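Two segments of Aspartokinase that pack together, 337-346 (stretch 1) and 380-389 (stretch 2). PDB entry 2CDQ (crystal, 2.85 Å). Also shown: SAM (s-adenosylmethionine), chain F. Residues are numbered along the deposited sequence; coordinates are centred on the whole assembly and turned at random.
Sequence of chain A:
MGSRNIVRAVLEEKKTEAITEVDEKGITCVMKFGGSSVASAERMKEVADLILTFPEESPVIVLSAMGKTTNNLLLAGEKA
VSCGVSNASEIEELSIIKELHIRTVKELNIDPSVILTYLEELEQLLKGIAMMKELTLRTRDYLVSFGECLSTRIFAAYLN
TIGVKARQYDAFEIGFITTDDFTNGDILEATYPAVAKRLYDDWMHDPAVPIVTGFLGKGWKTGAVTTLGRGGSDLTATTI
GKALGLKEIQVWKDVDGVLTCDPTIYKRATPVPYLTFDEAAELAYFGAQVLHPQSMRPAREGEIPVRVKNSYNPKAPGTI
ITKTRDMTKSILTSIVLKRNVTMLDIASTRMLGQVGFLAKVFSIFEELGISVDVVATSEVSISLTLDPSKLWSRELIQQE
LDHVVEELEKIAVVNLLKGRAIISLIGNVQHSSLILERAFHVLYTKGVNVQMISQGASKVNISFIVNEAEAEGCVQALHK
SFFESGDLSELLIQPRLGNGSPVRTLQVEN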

# COMPACT_ATOMS: atom_id res chain seq x y z
N LEU A 337 -7.07 5.72 17.76
CA LEU A 337 -6.67 7.00 17.18
C LEU A 337 -5.15 7.20 17.14
O LEU A 337 -4.45 6.92 18.11
N LYS A 338 -4.66 7.66 15.99
CA LYS A 338 -3.28 8.10 15.84
C LYS A 338 -3.34 9.59 15.54
O LYS A 338 -3.85 9.99 14.50
N ARG A 339 -2.84 10.39 16.48
CA ARG A 339 -2.80 11.84 16.36
C ARG A 339 -1.70 12.28 15.40
O ARG A 339 -0.72 11.56 15.21
N ASN A 340 -1.87 13.46 14.81
CA ASN A 340 -0.81 14.16 14.07
C ASN A 340 0.09 13.31 13.19
O ASN A 340 1.26 13.12 13.50
N VAL A 341 -0.46 12.80 12.09
CA VAL A 341 0.33 12.03 11.14
C VAL A 341 0.60 12.84 9.89
O VAL A 341 -0.15 13.75 9.53
N THR A 342 1.70 12.49 9.22
CA THR A 342 2.10 13.13 7.99
C THR A 342 1.81 12.16 6.84
O THR A 342 2.26 11.01 6.86
N MET A 343 1.06 12.65 5.85
CA MET A 343 0.68 11.84 4.70
C MET A 343 1.38 12.31 3.44
O MET A 343 1.53 13.51 3.21
N LEU A 344 1.82 11.35 2.62
CA LEU A 344 2.45 11.64 1.33
C LEU A 344 1.68 11.02 0.18
O LEU A 344 1.20 9.90 0.29
N ASP A 345 1.58 11.77 -0.91
CA ASP A 345 0.95 11.29 -2.14
C ASP A 345 1.96 11.29 -3.29
O ASP A 345 2.62 12.30 -3.54
N ILE A 346 2.07 10.16 -3.97
CA ILE A 346 3.07 9.97 -5.01
C ILE A 346 2.38 9.52 -6.30
O ILE A 346 2.02 8.35 -6.45
N VAL A 380 -2.72 5.20 -10.78
CA VAL A 380 -1.53 6.00 -11.10
C VAL A 380 -0.93 6.73 -9.89
O VAL A 380 -0.24 7.74 -10.05
N SER A 381 -1.21 6.24 -8.70
CA SER A 381 -0.68 6.87 -7.50
C SER A 381 -0.52 5.88 -6.36
O SER A 381 -1.23 4.87 -6.27
N ILE A 382 0.44 6.18 -5.50
CA ILE A 382 0.56 5.51 -4.22
C ILE A 382 0.62 6.55 -3.10
O ILE A 382 1.36 7.53 -3.18
N SER A 383 -0.22 6.36 -2.09
CA SER A 383 -0.31 7.26 -0.95
C SER A 383 0.09 6.52 0.30
O SER A 383 -0.13 5.31 0.41
N LEU A 384 0.71 7.23 1.23
CA LEU A 384 1.26 6.61 2.41
C LEU A 384 1.31 7.58 3.57
O LEU A 384 1.21 8.79 3.38
N THR A 385 1.48 7.03 4.76
CA THR A 385 1.46 7.81 5.97
C THR A 385 2.69 7.40 6.77
O THR A 385 3.07 6.23 6.77
N LEU A 386 3.36 8.36 7.40
CA LEU A 386 4.61 8.06 8.12
C LEU A 386 4.32 7.66 9.56
O LEU A 386 3.39 8.19 10.17
N ASP A 387 5.11 6.73 10.09
CA ASP A 387 4.96 6.29 11.49
C ASP A 387 4.62 7.48 12.38
O ASP A 387 5.22 8.55 12.24
N PRO A 388 3.64 7.32 13.29
CA PRO A 388 3.34 8.41 14.23
C PRO A 388 4.59 8.72 15.05
O PRO A 388 5.35 7.81 15.37
N SER A 389 4.80 10.00 15.37
CA SER A 389 6.04 10.43 16.03
C SER A 389 6.28 9.81 17.41
O SER A 389 7.43 9.57 17.78

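Antiparallel pairing of strands 341-346 and 381-386 rests on short backbone hydrogen bonds: Leu 344 N to Leu 384 O (2.7 Å), Leu 384 N to Leu 344 O (2.9 Å), Ile 346 N to Ile 382 O and Ile 382 N to Ile 346 O (both 2.8 Å), and Leu 386 N to Thr 342 O (2.9 Å). Beyond this ladder, a water bridges the strands, accepting from Thr 342 N (2.8 Å) and donating to Leu 386 O (2.7 Å). Asp 345 (chi1 t) and Ser 383 (chi1 m) share one sheet face, where OD1 of Asp 345 lies 3.0 Å from OG of Ser 383. On that face too, Thr 385 OG1 gives a weak hydrogen bond to Thr 342 O (3.5 Å), while the end of Met 343 (t, t, p) leads away. The other face is greasy. Ile 346 (m, t) sets its CD1 3.8 Å from Ile 382 CD1 and 4.0 Å from Leu 384 CD2; Leu 384 (p, p) in turn brings CD1 to 3.9 Å from Leu 344 CB. Leu 344 CD1 then meets CD1 of Leu 386 (m, t) at 3.8 Å, continuing the apolar row. Past the corner at Asn 340, Lys 338 CD rests 3.7 Å from Pro 388 CG. Asp 387 points away from stretch 1, its CB 3.3 Å from SAM N6.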

# COMPACT_ATOMS: atom_id res chain seq x y z
CB LEU A 337 -7.33 8.16 17.91
CG LEU A 337 -7.09 9.55 17.32
CD1 LEU A 337 -7.80 9.70 15.98
CD2 LEU A 337 -7.53 10.63 18.29
CB LYS A 338 -2.59 7.37 14.68
CG LYS A 338 -2.21 5.94 14.98
CD LYS A 338 -1.75 5.23 13.73
CE LYS A 338 -1.62 3.72 13.95
NZ LYS A 338 -1.29 2.99 12.69
CB ARG A 339 -2.54 12.48 17.74
CG ARG A 339 -3.55 12.18 18.82
CD ARG A 339 -4.74 13.12 18.76
NE ARG A 339 -5.56 13.04 19.97
CZ ARG A 339 -6.64 13.78 20.20
NH1 ARG A 339 -7.04 14.68 19.31
NH2 ARG A 339 -7.31 13.63 21.33
CB ASN A 340 0.06 14.98 15.02
CG ASN A 340 -0.21 16.45 14.92
OD1 ASN A 340 -0.69 17.07 15.87
ND2 ASN A 340 0.08 17.03 13.75
CB VAL A 341 -0.32 10.66 10.79
CG1 VAL A 341 -0.49 9.81 12.04
CG2 VAL A 341 -1.66 10.84 10.04
CB THR A 342 3.59 13.49 8.04
OG1 THR A 342 3.80 14.42 9.10
CG2 THR A 342 4.06 14.09 6.72
CB MET A 343 -0.84 11.87 4.49
CG MET A 343 -1.32 11.26 3.18
SD MET A 343 -3.10 11.01 3.08
CE MET A 343 -3.71 12.69 2.95
CB LEU A 344 3.90 11.16 1.29
CG LEU A 344 4.92 12.07 1.98
CD1 LEU A 344 5.27 11.48 3.33
CD2 LEU A 344 6.16 12.22 1.13
CB ASP A 345 -0.26 12.17 -2.48
CG ASP A 345 -0.99 11.70 -3.73
OD1 ASP A 345 -1.31 10.50 -3.83
OD2 ASP A 345 -1.26 12.56 -4.60
CB ILE A 346 4.14 8.92 -4.55
CG1 ILE A 346 4.86 9.41 -3.30
CG2 ILE A 346 5.15 8.63 -5.66
CD1 ILE A 346 5.41 8.29 -2.45
CB VAL A 380 -1.80 7.05 -12.22
CG1 VAL A 380 -2.08 6.35 -13.53
CG2 VAL A 380 -2.95 7.98 -11.83
CB SER A 381 -1.56 8.04 -7.04
OG SER A 381 -2.75 7.59 -6.41
CB ILE A 382 1.67 4.37 -4.20
CG1 ILE A 382 2.36 4.26 -2.84
CG2 ILE A 382 2.70 4.55 -5.33
CD1 ILE A 382 3.73 4.90 -2.81
CB SER A 383 -1.74 7.79 -0.81
OG SER A 383 -2.24 8.22 -2.06
CB LEU A 384 2.66 6.04 2.14
CG LEU A 384 3.79 6.95 1.64
CD1 LEU A 384 4.51 7.63 2.78
CD2 LEU A 384 4.76 6.11 0.83
CB THR A 385 0.11 7.58 6.71
OG1 THR A 385 -0.44 8.83 7.14
CG2 THR A 385 0.26 6.65 7.88
CB LEU A 386 5.55 9.26 8.10
CG LEU A 386 5.88 9.82 6.72
CD1 LEU A 386 6.62 11.14 6.84
CD2 LEU A 386 6.69 8.81 5.93
CB ASP A 387 6.25 5.65 12.00
CG ASP A 387 6.33 4.16 11.71
OD1 ASP A 387 5.34 3.55 11.25
OD2 ASP A 387 7.40 3.58 11.98
CB PRO A 388 2.25 7.81 15.13
CG PRO A 388 1.64 6.72 14.32
CD PRO A 388 2.77 6.15 13.51
CB SER A 389 6.10 11.95 16.12
OG SER A 389 5.07 12.43 16.96
N SAM F . 19.32 12.09 7.98
CA SAM F . 19.03 11.31 9.18
C SAM F . 19.70 9.93 9.16
O SAM F . 20.19 9.45 10.19
OXT SAM F . 19.75 9.27 8.13
CB SAM F . 17.53 11.18 9.38
CG SAM F . 17.09 10.76 10.79
SD SAM F . 16.21 9.18 10.77
CE SAM F . 14.61 9.68 10.07
C5' SAM F . 15.85 8.75 12.50
C4' SAM F . 15.36 9.84 13.45
O4' SAM F . 14.13 10.39 13.04
C3' SAM F . 15.13 9.30 14.86
O3' SAM F . 15.71 10.20 15.78
C2' SAM F . 13.63 9.26 15.06
O2' SAM F . 13.26 9.69 16.35
C1' SAM F . 13.11 10.24 14.02
N9 SAM F . 11.85 9.80 13.37
C8 SAM F . 10.64 10.43 13.48
N7 SAM F . 9.73 9.77 12.72
C5 SAM F . 10.35 8.73 12.12
C6 SAM F . 9.89 7.74 11.25
N6 SAM F . 8.62 7.71 10.87
N1 SAM F . 10.77 6.79 10.79
C2 SAM F . 12.10 6.81 11.19
N3 SAM F . 12.54 7.80 12.06
C4 SAM F . 11.68 8.74 12.51
O HOH W 1 3.48 10.83 10.58